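Local coordinates for protein Pcza361.24 (Amycolatopsis orientalis, PDB 3G2M) that probably transfers a methyl group from S-adenosyl-L-methionine to a nitrogen of glycopeptide antibiotics during their biosynthesis, at residues R95-F98 with P99-L103; A129-R132 with D133-T136. One frame throughout, in Å; residues are numbered along the deposited sequence.

Contact 1. Residues R95-F98 with P99-L103; sequences RLTF and PFLDL
Leu96 and Phe100, one helical turn apart, meet through the backbone and through the aromatic ring. Phe100 N donates to Leu96 O at 2.9 Å, lying in the carbonyl plane. The same oxygen sits over one face of the Phe100 ring, 3.2 Å above its plane and offset toward the rim, and on that same side Leu96 CB touches Phe100 CE2 (3.8 Å). With CG anti to its own carbonyl carbon (chi1 -72°), the Phe100 side chain is swung back beside its backbone N, which brings its CG and CD2 close to Leu96 O. Two further i to i+4 bonds follow, Leu101 N to Thr97 O at 2.8 Å and Asp102 N to Phe98 O at 2.9 Å. Pro99 has no N-H to give, but it stands in the first turn, where its CG rests 3.4 Å from Arg95 O. This short helix, 97-101, is the crossover of a beta-alpha-beta unit between strands 86-89 and 107-111 of the methyltransferase fold. Leu101 CD1 approaches Phe98 CD1 loosely, at 4.3 Å. Outside this turn, Trp105 stacks on Phe100, and Phe120 of helix 114-125 meets the Phe98 ring. Thr97 OG1 is hydrogen-bonded to Glu88, and Arg95, which binds S-adenosyl-L-methionine, forms a salt bridge with Glu71.

Contact 2. Residues A129-R132 with D133-T136; sequences ADVR and DRCT
Arg134 folds back over the last turn of helix 129-132, its chain running past the carbonyl oxygen of Asp130. Arg134 CB starts 3.7 Å from Val131 O. Arg134 CG then passes 3.6 Å from Asp130 O, and CD stays beside that oxygen. A bend at chi3 (-78°) turns the chain there, bringing Arg134 NE to 3.2 Å from Asp130 O; the angle is too poor for a hydrogen bond, so this is a polar approach alone. Beyond it the guanidinium lies with one face over Val131 CA, and Arg134 NH2 reaches Val131 CG2 at 4.0 Å, the two side chains crossing obliquely. The carboxylate of Asp130 is near this end of the arginine without forming a salt bridge, though its charge may still favour the guanidinium's position. Arg134 NH1 is held by the backbone oxygens of Leu101 and Trp105. Beneath this side chain the backbone leaves the helix through a type I beta turn from Arg132 to Cys135, which leads into strand 135-139, an outermost strand of the seven-stranded sheet of the methyltransferase domain. Asp133 N still makes a helical bond to Ala129 O (2.9 Å). The next two donors come in above the carbonyl planes: Arg134 N to Val131 O at 3.1 Å, 57° out of plane, and Cys135 N to Arg132 O at 3.3 Å. Arg132 CB rests against Asp133 N, and the bent chain gives Arg132 NH1 to Leu124 O.

In the fold
The two contacts follow one another along the chain, yet their centres lie about 11 Å apart and they touch directly. The hydrogen bond from Arg134 NH1 to Leu101 O, 2.7 Å long, ties the turn before strand 135-139 to the C-terminal part of helix 97-101. Apolar atoms close the same junction: Leu101 CD1 packs on Val131 CG1 at 3.7 Å and on Cys135 CB at 3.8 Å. Strand 107-111 lies next to strand 135-139 in the sheet and also touches Thr97, Phe100 and Leu101 through Val107. Contact 1 is nearer the cofactor site: it contains Arg95, whereas the Cys135 side chain is about 10 Å from that of Glu111, another cofactor-binding residue.

Contact 1. Residues R95-F98 with P99-L103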
loop_
_atom_site.group_PDB
_atom_site.type_symbol
_atom_site.label_atom_id
_atom_site.label_comp_id
_atom_site.label_asym_id
_atom_site.label_seq_id
_atom_site.Cartn_x
_atom_site.Cartn_y
_atom_site.Cartn_z
ATOM N N ARG A 95 -10.123 16.507 -17.566
ATOM C CA ARG A 95 -9.205 17.451 -16.920
ATOM C C ARG A 95 -7.888 17.556 -17.702
ATOM O O ARG A 95 -7.320 18.646 -17.837
ATOM C CB ARG A 95 -8.948 17.034 -15.469
ATOM C CG ARG A 95 -8.144 18.041 -14.640
ATOM C CD ARG A 95 -7.754 17.449 -13.290
ATOM N NE ARG A 95 -7.025 16.193 -13.439
ATOM C CZ ARG A 95 -5.706 16.056 -13.319
ATOM N NH1 ARG A 95 -4.936 17.097 -13.027
ATOM N NH2 ARG A 95 -5.154 14.863 -13.483
ATOM N N LEU A 96 -7.412 16.426 -18.223
ATOM C CA LEU A 96 -6.246 16.420 -19.110
ATOM C C LEU A 96 -6.621 16.245 -20.581
ATOM O O LEU A 96 -5.884 16.685 -21.465
ATOM C CB LEU A 96 -5.239 15.331 -18.707
ATOM C CG LEU A 96 -4.611 15.343 -17.312
ATOM C CD1 LEU A 96 -3.607 14.192 -17.203
ATOM C CD2 LEU A 96 -3.941 16.667 -16.985
ATOM N N THR A 97 -7.761 15.605 -20.842
ATOM C CA THR A 97 -8.157 15.285 -22.213
ATOM C C THR A 97 -8.333 16.528 -23.085
ATOM O O THR A 97 -7.895 16.541 -24.232
ATOM C CB THR A 97 -9.462 14.468 -22.280
ATOM O OG1 THR A 97 -9.478 13.482 -21.239
ATOM C CG2 THR A 97 -9.592 13.778 -23.638
ATOM N N PHE A 98 -8.981 17.555 -22.545
ATOM C CA PHE A 98 -9.223 18.781 -23.306
ATOM C C PHE A 98 -7.920 19.542 -23.605
ATOM O O PHE A 98 -7.711 19.960 -24.746
ATOM C CB PHE A 98 -10.296 19.651 -22.637
ATOM C CG PHE A 98 -11.687 19.083 -22.759
ATOM C CD1 PHE A 98 -12.455 19.324 -23.895
ATOM C CD2 PHE A 98 -12.220 18.284 -21.749
ATOM C CE1 PHE A 98 -13.739 18.790 -24.021
ATOM C CE2 PHE A 98 -13.500 17.740 -21.867
ATOM C CZ PHE A 98 -14.261 17.998 -23.006
ATOM N N PRO A 99 -7.041 19.723 -22.595
ATOM C CA PRO A 99 -5.673 20.154 -22.915
ATOM C C PRO A 99 -4.972 19.309 -23.991
ATOM O O PRO A 99 -4.294 19.874 -24.849
ATOM C CB PRO A 99 -4.950 20.029 -21.575
ATOM C CG PRO A 99 -6.010 20.268 -20.568
ATOM C CD PRO A 99 -7.254 19.650 -21.136
ATOM N N PHE A 100 -5.125 17.983 -23.947
ATOM C CA PHE A 100 -4.532 17.105 -24.964
ATOM C C PHE A 100 -5.105 17.357 -26.361
ATOM O O PHE A 100 -4.366 17.402 -27.343
ATOM C CB PHE A 100 -4.708 15.620 -24.607
ATOM C CG PHE A 100 -3.852 15.150 -23.456
ATOM C CD1 PHE A 100 -2.639 15.767 -23.153
ATOM C CD2 PHE A 100 -4.256 14.054 -22.688
ATOM C CE1 PHE A 100 -1.846 15.313 -22.092
ATOM C CE2 PHE A 100 -3.472 13.590 -21.623
ATOM C CZ PHE A 100 -2.267 14.216 -21.323
ATOM N N LEU A 101 -6.425 17.510 -26.442
ATOM C CA LEU A 101 -7.096 17.805 -27.705
ATOM C C LEU A 101 -6.682 19.174 -28.247
ATOM O O LEU A 101 -6.630 19.373 -29.460
ATOM C CB LEU A 101 -8.617 17.733 -27.540
ATOM C CG LEU A 101 -9.221 16.372 -27.178
ATOM C CD1 LEU A 101 -10.628 16.541 -26.631
ATOM C CD2 LEU A 101 -9.204 15.421 -28.363
ATOM N N ASP A 102 -6.381 20.097 -27.334
ATOM C CA ASP A 102 -5.888 21.440 -27.662
ATOM C C ASP A 102 -4.493 21.435 -28.284
ATOM O O ASP A 102 -4.070 22.427 -28.881
ATOM C CB ASP A 102 -5.879 22.317 -26.407
ATOM C CG ASP A 102 -7.256 22.857 -26.057
ATOM O OD1 ASP A 102 -8.207 22.654 -26.846
ATOM O OD2 ASP A 102 -7.382 23.496 -24.988
ATOM N N LEU A 103 -3.783 20.323 -28.131
ATOM C CA LEU A 103 -2.467 20.149 -28.731
ATOM C C LEU A 103 -2.550 19.462 -30.098
ATOM O O LEU A 103 -1.524 19.230 -30.746
ATOM C CB LEU A 103 -1.551 19.372 -27.782
ATOM C CG LEU A 103 -1.317 19.985 -26.396
ATOM C CD1 LEU A 103 -0.784 18.943 -25.437
ATOM C CD2 LEU A 103 -0.387 21.194 -26.448
#

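Contact 2. Residues A129-R132 with D133-T136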
loop_
_atom_site.group_PDB
_atom_site.type_symbol
_atom_site.label_atom_id
_atom_site.label_comp_id
_atom_site.label_asym_id
_atom_site.label_seq_id
_atom_site.Cartn_x
_atom_site.Cartn_y
_atom_site.Cartn_z
ATOM N N ALA A 129 -16.472 21.444 -33.406
ATOM C CA ALA A 129 -16.480 20.187 -34.168
ATOM C C ALA A 129 -15.110 19.528 -34.334
ATOM O O ALA A 129 -14.999 18.307 -34.247
ATOM C CB ALA A 129 -17.146 20.388 -35.526
ATOM N N ASP A 130 -14.075 20.338 -34.563
ATOM C CA ASP A 130 -12.709 19.831 -34.743
ATOM C C ASP A 130 -12.161 19.128 -33.496
ATOM O O ASP A 130 -11.473 18.111 -33.603
ATOM C CB ASP A 130 -11.756 20.952 -35.188
ATOM C CG ASP A 130 -11.839 22.192 -34.302
ATOM O OD1 ASP A 130 -12.930 22.798 -34.218
ATOM O OD2 ASP A 130 -10.806 22.572 -33.706
ATOM N N VAL A 131 -12.471 19.682 -32.325
ATOM C CA VAL A 131 -12.073 19.103 -31.046
ATOM C C VAL A 131 -12.845 17.805 -30.805
ATOM O O VAL A 131 -12.246 16.753 -30.568
ATOM C CB VAL A 131 -12.298 20.104 -29.880
ATOM C CG1 VAL A 131 -12.049 19.446 -28.530
ATOM C CG2 VAL A 131 -11.409 21.330 -30.047
ATOM N N ARG A 132 -14.173 17.891 -30.895
ATOM C CA ARG A 132 -15.072 16.754 -30.681
ATOM C C ARG A 132 -14.758 15.557 -31.586
ATOM O O ARG A 132 -14.763 14.411 -31.122
ATOM C CB ARG A 132 -16.533 17.201 -30.842
ATOM C CG ARG A 132 -17.562 16.072 -30.831
ATOM C CD ARG A 132 -18.998 16.590 -30.730
ATOM N NE ARG A 132 -19.338 17.532 -31.797
ATOM C CZ ARG A 132 -19.426 18.851 -31.641
ATOM N NH1 ARG A 132 -19.203 19.404 -30.453
ATOM N NH2 ARG A 132 -19.741 19.623 -32.676
ATOM N N ASP A 133 -14.463 15.828 -32.858
ATOM C CA ASP A 133 -14.164 14.776 -33.842
ATOM C C ASP A 133 -12.862 14.004 -33.566
ATOM O O ASP A 133 -12.675 12.896 -34.079
ATOM C CB ASP A 133 -14.135 15.353 -35.265
ATOM C CG ASP A 133 -15.498 15.864 -35.729
ATOM O OD1 ASP A 133 -16.537 15.474 -35.148
ATOM O OD2 ASP A 133 -15.527 16.671 -36.684
ATOM N N ARG A 134 -11.976 14.588 -32.763
ATOM C CA ARG A 134 -10.687 13.962 -32.431
ATOM C C ARG A 134 -10.699 13.178 -31.108
ATOM O O ARG A 134 -9.725 12.489 -30.777
ATOM C CB ARG A 134 -9.567 15.008 -32.438
ATOM C CG ARG A 134 -9.139 15.429 -33.845
ATOM C CD ARG A 134 -7.930 16.342 -33.825
ATOM N NE ARG A 134 -8.280 17.715 -33.462
ATOM C CZ ARG A 134 -8.060 18.267 -32.270
ATOM N NH1 ARG A 134 -7.488 17.570 -31.295
ATOM N NH2 ARG A 134 -8.415 19.526 -32.055
ATOM N N CYS A 135 -11.805 13.275 -30.371
ATOM C CA CYS A 135 -11.959 12.582 -29.095
ATOM C C CYS A 135 -12.908 11.398 -29.222
ATOM O O CYS A 135 -14.027 11.544 -29.714
ATOM C CB CYS A 135 -12.466 13.548 -28.021
ATOM S SG CYS A 135 -12.624 12.822 -26.365
ATOM N N THR A 136 -12.449 10.229 -28.777
ATOM C CA THR A 136 -13.256 9.012 -28.769
ATOM C C THR A 136 -13.454 8.531 -27.334
ATOM O O THR A 136 -12.489 8.174 -26.658
ATOM C CB THR A 136 -12.598 7.877 -29.587
ATOM O OG1 THR A 136 -12.375 8.315 -30.930
ATOM C CG2 THR A 136 -13.487 6.628 -29.612
#